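Local coordinates for 3-dehydroquinate dehydratase (Thermus thermophilus, PDB 2UYG), which catalyses the trans-dehydration of 3-dehydroquinate to 3-dehydroshikimate, probably through an enolate intermediate, in the chorismate pathway, and assembles as a dodecamer, at residues L3-P8 with G53-W58; A69-P74 with L133-L138. All coordinates share one frame; numbering follows the deposited sequence.

Contact 1 (L3-P8 with G53-W58)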
loop_
_atom_site.group_PDB
_atom_site.type_symbol
_atom_site.label_atom_id
_atom_site.label_comp_id
_atom_site.label_asym_id
_atom_site.label_seq_id
_atom_site.Cartn_x
_atom_site.Cartn_y
_atom_site.Cartn_z
ATOM N N LEU A 3 18.002 7.750 -35.059
ATOM C CA LEU A 3 18.115 8.895 -34.179
ATOM C C LEU A 3 18.302 8.371 -32.762
ATOM O O LEU A 3 17.494 7.561 -32.325
ATOM C CB LEU A 3 16.800 9.746 -34.203
ATOM C CG LEU A 3 16.626 11.272 -34.206
ATOM C CD1 LEU A 3 15.270 11.780 -33.554
ATOM C CD2 LEU A 3 17.760 12.218 -33.811
ATOM N N ILE A 4 19.294 8.913 -32.071
ATOM C CA ILE A 4 19.697 8.572 -30.715
ATOM C C ILE A 4 19.406 9.822 -29.888
ATOM O O ILE A 4 19.946 10.827 -30.171
ATOM C CB ILE A 4 21.223 8.254 -30.606
ATOM C CG1 ILE A 4 21.588 7.121 -31.570
ATOM C CG2 ILE A 4 21.620 7.868 -29.189
ATOM C CD1 ILE A 4 23.028 6.729 -31.477
ATOM N N LEU A 5 18.479 9.746 -28.947
ATOM C CA LEU A 5 17.982 10.907 -28.204
ATOM C C LEU A 5 18.211 10.663 -26.785
ATOM O O LEU A 5 17.884 9.571 -26.330
ATOM C CB LEU A 5 16.487 11.084 -28.348
ATOM C CG LEU A 5 16.039 11.229 -29.776
ATOM C CD1 LEU A 5 14.511 11.382 -29.877
ATOM C CD2 LEU A 5 16.760 12.334 -30.430
ATOM N N ASN A 6 18.648 11.720 -26.080
ATOM C CA ASN A 6 19.085 11.693 -24.714
ATOM C C ASN A 6 18.436 12.827 -23.922
ATOM O O ASN A 6 18.405 13.942 -24.395
ATOM C CB ASN A 6 20.582 11.860 -24.643
ATOM C CG ASN A 6 21.303 10.824 -25.394
ATOM O OD1 ASN A 6 21.751 11.072 -26.535
ATOM N ND2 ASN A 6 21.484 9.641 -24.768
ATOM N N GLY A 7 17.993 12.497 -22.678
ATOM C CA GLY A 7 17.245 13.317 -21.787
ATOM C C GLY A 7 18.204 14.081 -20.858
ATOM O O GLY A 7 19.472 14.108 -20.989
ATOM N N PRO A 8 17.564 14.713 -19.884
ATOM C CA PRO A 8 18.241 15.590 -18.951
ATOM C C PRO A 8 19.449 15.033 -18.282
ATOM O O PRO A 8 19.660 13.793 -18.111
ATOM C CB PRO A 8 17.170 15.948 -17.997
ATOM C CG PRO A 8 15.980 15.122 -18.376
ATOM C CD PRO A 8 16.146 14.655 -19.677
ATOM N N GLY A 53 9.695 18.667 -23.183
ATOM C CA GLY A 53 9.133 19.165 -24.417
ATOM C C GLY A 53 9.968 18.941 -25.681
ATOM O O GLY A 53 9.410 18.571 -26.721
ATOM N N GLN A 54 11.269 19.249 -25.616
ATOM C CA GLN A 54 12.084 19.091 -26.757
ATOM C C GLN A 54 12.240 17.605 -27.069
ATOM O O GLN A 54 12.244 17.230 -28.218
ATOM C CB GLN A 54 13.429 19.841 -26.562
ATOM C CG GLN A 54 14.464 19.588 -27.694
ATOM C CD GLN A 54 14.074 20.148 -29.040
ATOM O OE1 GLN A 54 13.356 19.501 -29.886
ATOM N NE2 GLN A 54 14.643 21.281 -29.317
ATOM N N LEU A 55 12.323 16.749 -26.040
ATOM C CA LEU A 55 12.491 15.287 -26.242
ATOM C C LEU A 55 11.294 14.735 -26.975
ATOM O O LEU A 55 11.384 13.938 -27.895
ATOM C CB LEU A 55 12.606 14.545 -24.872
ATOM C CG LEU A 55 13.811 13.703 -24.573
ATOM C CD1 LEU A 55 13.609 12.758 -23.341
ATOM C CD2 LEU A 55 14.474 12.986 -25.752
ATOM N N ILE A 56 10.142 15.156 -26.481
ATOM C CA ILE A 56 8.879 14.802 -27.048
ATOM C C ILE A 56 8.861 15.143 -28.542
ATOM O O ILE A 56 8.585 14.261 -29.365
ATOM C CB ILE A 56 7.777 15.535 -26.301
ATOM C CG1 ILE A 56 7.532 14.849 -24.943
ATOM C CG2 ILE A 56 6.447 15.564 -27.145
ATOM C CD1 ILE A 56 6.642 15.691 -24.000
ATOM N N GLU A 57 9.158 16.407 -28.880
ATOM C CA GLU A 57 9.064 16.879 -30.243
ATOM C C GLU A 57 9.991 16.065 -31.133
ATOM O O GLU A 57 9.545 15.606 -32.152
ATOM C CB GLU A 57 9.295 18.391 -30.355
ATOM C CG GLU A 57 8.084 19.091 -29.823
ATOM C CD GLU A 57 8.031 20.589 -29.938
ATOM O OE1 GLU A 57 9.064 21.255 -29.949
ATOM O OE2 GLU A 57 6.883 21.084 -29.925
ATOM N N TRP A 58 11.226 15.816 -30.703
ATOM C CA TRP A 58 12.135 14.990 -31.485
ATOM C C TRP A 58 11.615 13.557 -31.662
ATOM O O TRP A 58 11.760 12.942 -32.759
ATOM C CB TRP A 58 13.479 14.949 -30.819
ATOM C CG TRP A 58 14.293 16.172 -30.887
ATOM C CD1 TRP A 58 14.295 17.140 -31.936
ATOM C CD2 TRP A 58 15.406 16.512 -30.044
ATOM N NE1 TRP A 58 15.281 18.065 -31.698
ATOM C CE2 TRP A 58 15.983 17.715 -30.562
ATOM C CE3 TRP A 58 15.939 15.957 -28.819
ATOM C CZ2 TRP A 58 17.020 18.428 -29.877
ATOM C CZ3 TRP A 58 16.985 16.598 -28.177
ATOM C CH2 TRP A 58 17.561 17.810 -28.717
#
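Leu5 packs against both Leu55 and Trp58, and the three share most of this contact between strand 2-6 and helix 52-61. The CG of Leu5 lies anti to the carbonyl carbon and beside the backbone N (chi1 -58°). The side chain therefore leans back along the strand, and the two helix residues meet different parts of it. Near the backbone, Leu5 CB is touched by Leu55 CD2 at 3.8 Å. Further out, Leu5 CD1 rests on Trp58 CB, also at 3.8 Å. The other methyl, CD2, comes to 4.0 Å from CE3 on the benzo part of the indole. It approaches the ring at a slant.

Trp58 likewise has CG anti to its carbonyl carbon (chi1 -72°), which turns the indole back toward the start of the helix segment. There the side-chain oxygen of Gln54, one helical turn earlier, lies over one face of the ring, toward the rim. The CB of Leu55 does not aim at the strand, but its methyls bend across to it. They divide the work: CD2 goes to Leu5, while CD1 lies 4.0 Å from Gly7 CA, where the chain has left the strand. At the other end, Leu3 CD1 touches the backbone O of Trp58 at 3.8 Å.

The strand and helix segments run nearly antiparallel, at 165°, with axes 9.4 Å apart. This is helix-on-sheet packing in the flavodoxin-like alpha/beta fold of type II dehydroquinases. Leu72 of the neighbouring strand and Leu84 of helix 82-89 also touch Leu55. On the helix, Glu57 instead hydrogen-bonds Asn50 and Tyr51 of a neighbouring subunit. No hydrogen bond joins the two segments, so the fit between them depends on the shapes of apolar groups.

Contact 2 (A69-P74 with L133-L138)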
loop_
_atom_site.group_PDB
_atom_site.type_symbol
_atom_site.label_atom_id
_atom_site.label_comp_id
_atom_site.label_asym_id
_atom_site.label_seq_id
_atom_site.Cartn_x
_atom_site.Cartn_y
_atom_site.Cartn_z
ATOM N N ALA A 69 14.229 4.413 -36.997
ATOM C CA ALA A 69 14.271 3.884 -35.633
ATOM C C ALA A 69 14.874 4.953 -34.682
ATOM O O ALA A 69 15.673 5.774 -35.120
ATOM C CB ALA A 69 15.165 2.556 -35.595
ATOM N N ILE A 70 14.484 4.923 -33.419
ATOM C CA ILE A 70 15.002 5.832 -32.388
ATOM C C ILE A 70 15.561 5.032 -31.254
ATOM O O ILE A 70 14.977 4.043 -30.859
ATOM C CB ILE A 70 13.854 6.700 -31.827
ATOM C CG1 ILE A 70 13.266 7.646 -32.906
ATOM C CG2 ILE A 70 14.309 7.507 -30.639
ATOM C CD1 ILE A 70 11.823 7.919 -32.633
ATOM N N VAL A 71 16.706 5.474 -30.727
ATOM C CA VAL A 71 17.294 4.902 -29.546
ATOM C C VAL A 71 17.160 6.014 -28.514
ATOM O O VAL A 71 17.660 7.101 -28.780
ATOM C CB VAL A 71 18.765 4.519 -29.833
ATOM C CG1 VAL A 71 19.473 4.107 -28.606
ATOM C CG2 VAL A 71 18.841 3.423 -30.906
ATOM N N LEU A 72 16.622 5.694 -27.317
ATOM C CA LEU A 72 16.130 6.662 -26.400
ATOM C C LEU A 72 16.517 6.391 -24.981
ATOM O O LEU A 72 16.165 5.366 -24.436
ATOM C CB LEU A 72 14.578 6.650 -26.493
ATOM C CG LEU A 72 13.842 7.540 -25.522
ATOM C CD1 LEU A 72 14.225 8.936 -25.880
ATOM C CD2 LEU A 72 12.262 7.398 -25.689
ATOM N N ASN A 73 17.211 7.351 -24.370
ATOM C CA ASN A 73 17.630 7.326 -22.999
ATOM C C ASN A 73 16.984 8.578 -22.405
ATOM O O ASN A 73 17.562 9.714 -22.539
ATOM C CB ASN A 73 19.158 7.405 -22.830
ATOM C CG ASN A 73 19.571 7.375 -21.345
ATOM O OD1 ASN A 73 18.729 7.531 -20.488
ATOM N ND2 ASN A 73 20.833 7.085 -21.056
ATOM N N PRO A 74 15.833 8.453 -21.784
ATOM C CA PRO A 74 15.203 9.672 -21.259
ATOM C C PRO A 74 15.882 10.254 -20.004
ATOM O O PRO A 74 15.418 11.272 -19.503
ATOM C CB PRO A 74 13.783 9.227 -20.999
ATOM C CG PRO A 74 13.645 7.752 -21.726
ATOM C CD PRO A 74 14.985 7.257 -21.677
ATOM N N LEU A 133 24.700 -2.019 -28.163
ATOM C CA LEU A 133 23.815 -3.142 -28.335
ATOM C C LEU A 133 22.477 -2.772 -29.000
ATOM O O LEU A 133 21.896 -3.607 -29.792
ATOM C CB LEU A 133 23.498 -3.872 -27.015
ATOM C CG LEU A 133 24.500 -4.316 -25.944
ATOM C CD1 LEU A 133 23.893 -5.345 -24.969
ATOM C CD2 LEU A 133 25.872 -4.655 -26.323
ATOM N N ALA A 134 21.977 -1.554 -28.681
ATOM C CA ALA A 134 20.747 -1.079 -29.360
ATOM C C ALA A 134 20.980 -1.005 -30.876
ATOM O O ALA A 134 20.117 -1.333 -31.641
ATOM C CB ALA A 134 20.311 0.302 -28.841
ATOM N N LEU A 135 22.150 -0.532 -31.274
ATOM C CA LEU A 135 22.478 -0.410 -32.721
ATOM C C LEU A 135 22.589 -1.765 -33.416
ATOM O O LEU A 135 22.058 -1.948 -34.509
ATOM C CB LEU A 135 23.702 0.469 -32.913
ATOM C CG LEU A 135 23.471 1.922 -32.470
ATOM C CD1 LEU A 135 24.765 2.724 -32.379
ATOM C CD2 LEU A 135 22.427 2.662 -33.341
ATOM N N VAL A 136 23.095 -2.774 -32.729
ATOM C CA VAL A 136 23.167 -4.119 -33.341
ATOM C C VAL A 136 21.810 -4.677 -33.572
ATOM O O VAL A 136 21.486 -5.193 -34.681
ATOM C CB VAL A 136 24.128 -5.115 -32.578
ATOM C CG1 VAL A 136 23.970 -4.982 -31.187
ATOM C CG2 VAL A 136 23.851 -6.602 -32.954
ATOM N N TYR A 137 20.921 -4.500 -32.605
ATOM C CA TYR A 137 19.558 -4.987 -32.780
ATOM C C TYR A 137 18.941 -4.263 -33.972
ATOM O O TYR A 137 18.274 -4.858 -34.784
ATOM C CB TYR A 137 18.718 -4.726 -31.563
ATOM C CG TYR A 137 17.240 -4.892 -31.849
ATOM C CD1 TYR A 137 16.660 -6.142 -31.900
ATOM C CD2 TYR A 137 16.405 -3.803 -32.087
ATOM C CE1 TYR A 137 15.360 -6.316 -32.149
ATOM C CE2 TYR A 137 15.043 -4.007 -32.318
ATOM C CZ TYR A 137 14.542 -5.255 -32.369
ATOM O OH TYR A 137 13.175 -5.514 -32.632
ATOM N N LEU A 138 19.152 -2.969 -34.060
ATOM C CA LEU A 138 18.435 -2.163 -35.024
ATOM C C LEU A 138 18.913 -2.435 -36.485
ATOM O O LEU A 138 18.078 -2.538 -37.416
ATOM C CB LEU A 138 18.570 -0.714 -34.633
ATOM C CG LEU A 138 17.444 0.082 -34.014
ATOM C CD1 LEU A 138 16.155 -0.563 -33.560
ATOM C CD2 LEU A 138 17.903 1.098 -33.033
#
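Val71 and Leu138 make the closest approach in this apolar contact between strand 69-73 and helix 129-140. Val71 CG2 is modelled 3.3 Å from Leu138 CD2, closer than usual for two methyls. Leu138 has a strained shape, with chi2 near 9°, so the exact closeness is doubtful. The two side chains approach at a slant. Val71 CG1 is anti to the backbone N (chi1 172°) and CG2 is anti to the carbonyl carbon. This spreads both methyls toward the helix. CG1 reaches Ala134 CB at 3.9 Å, and CG2 is almost as near to that same carbon, at 4.0 Å. The single methyl of Ala134 thus faces the fork of the valine. Leu135 adds a looser contact through its tip, with CD2 4.4 Å from Val71 CG2.

Ala69, two residues earlier on the same side of the strand, packs on Leu138 of this helix segment. Its CB lies 3.7 Å from Leu138 CG and is close to both leucine methyls. Leu138 therefore covers two strand residues, one turn of helix beyond Ala134. In the flavodoxin-like fold of this family, the parallel sheet is flanked by helices. Here the last helix runs nearly antiparallel to a central strand, at 160°. Val98 and Val96 of strand 95-99 extend the apolar surface under Ala134 and Leu138.

Hydrogen bonds run within the elements and to their neighbours, with none between the two segments. Leu138 N bonds to Ala134 O along the helix. At the end of the strand, Asn73 is predicted to bind substrate. Its ND2 bonds to Tyr131 OH, from the same helix, and its OD1 accepts from Gly75 N.

The ring of Tyr137 meets that of Phe126 of a neighbouring subunit, and its OH bonds to Arg120 of its own chain.

From the N terminus, the chain forms strand 2-6, then helix 26-39 and strand 44-48, before helix 52-61 returns to strand 2-6. Contact 1 closes that loop. Strand 69-73 follows directly, and contact 2 opens there. It closes only when helix 129-140, the last in the chain, packs back on that strand after strands 95-99 and 121-124. The two loops are in series and neither nest nor cross. Strands 2-6 and 69-73 are parallel neighbours, probably hydrogen-bonded through Leu3 O with Val71 N and Leu5 N with Val71 O. Together the contacts tie an early and a late helix to opposite faces of the middle of one sheet.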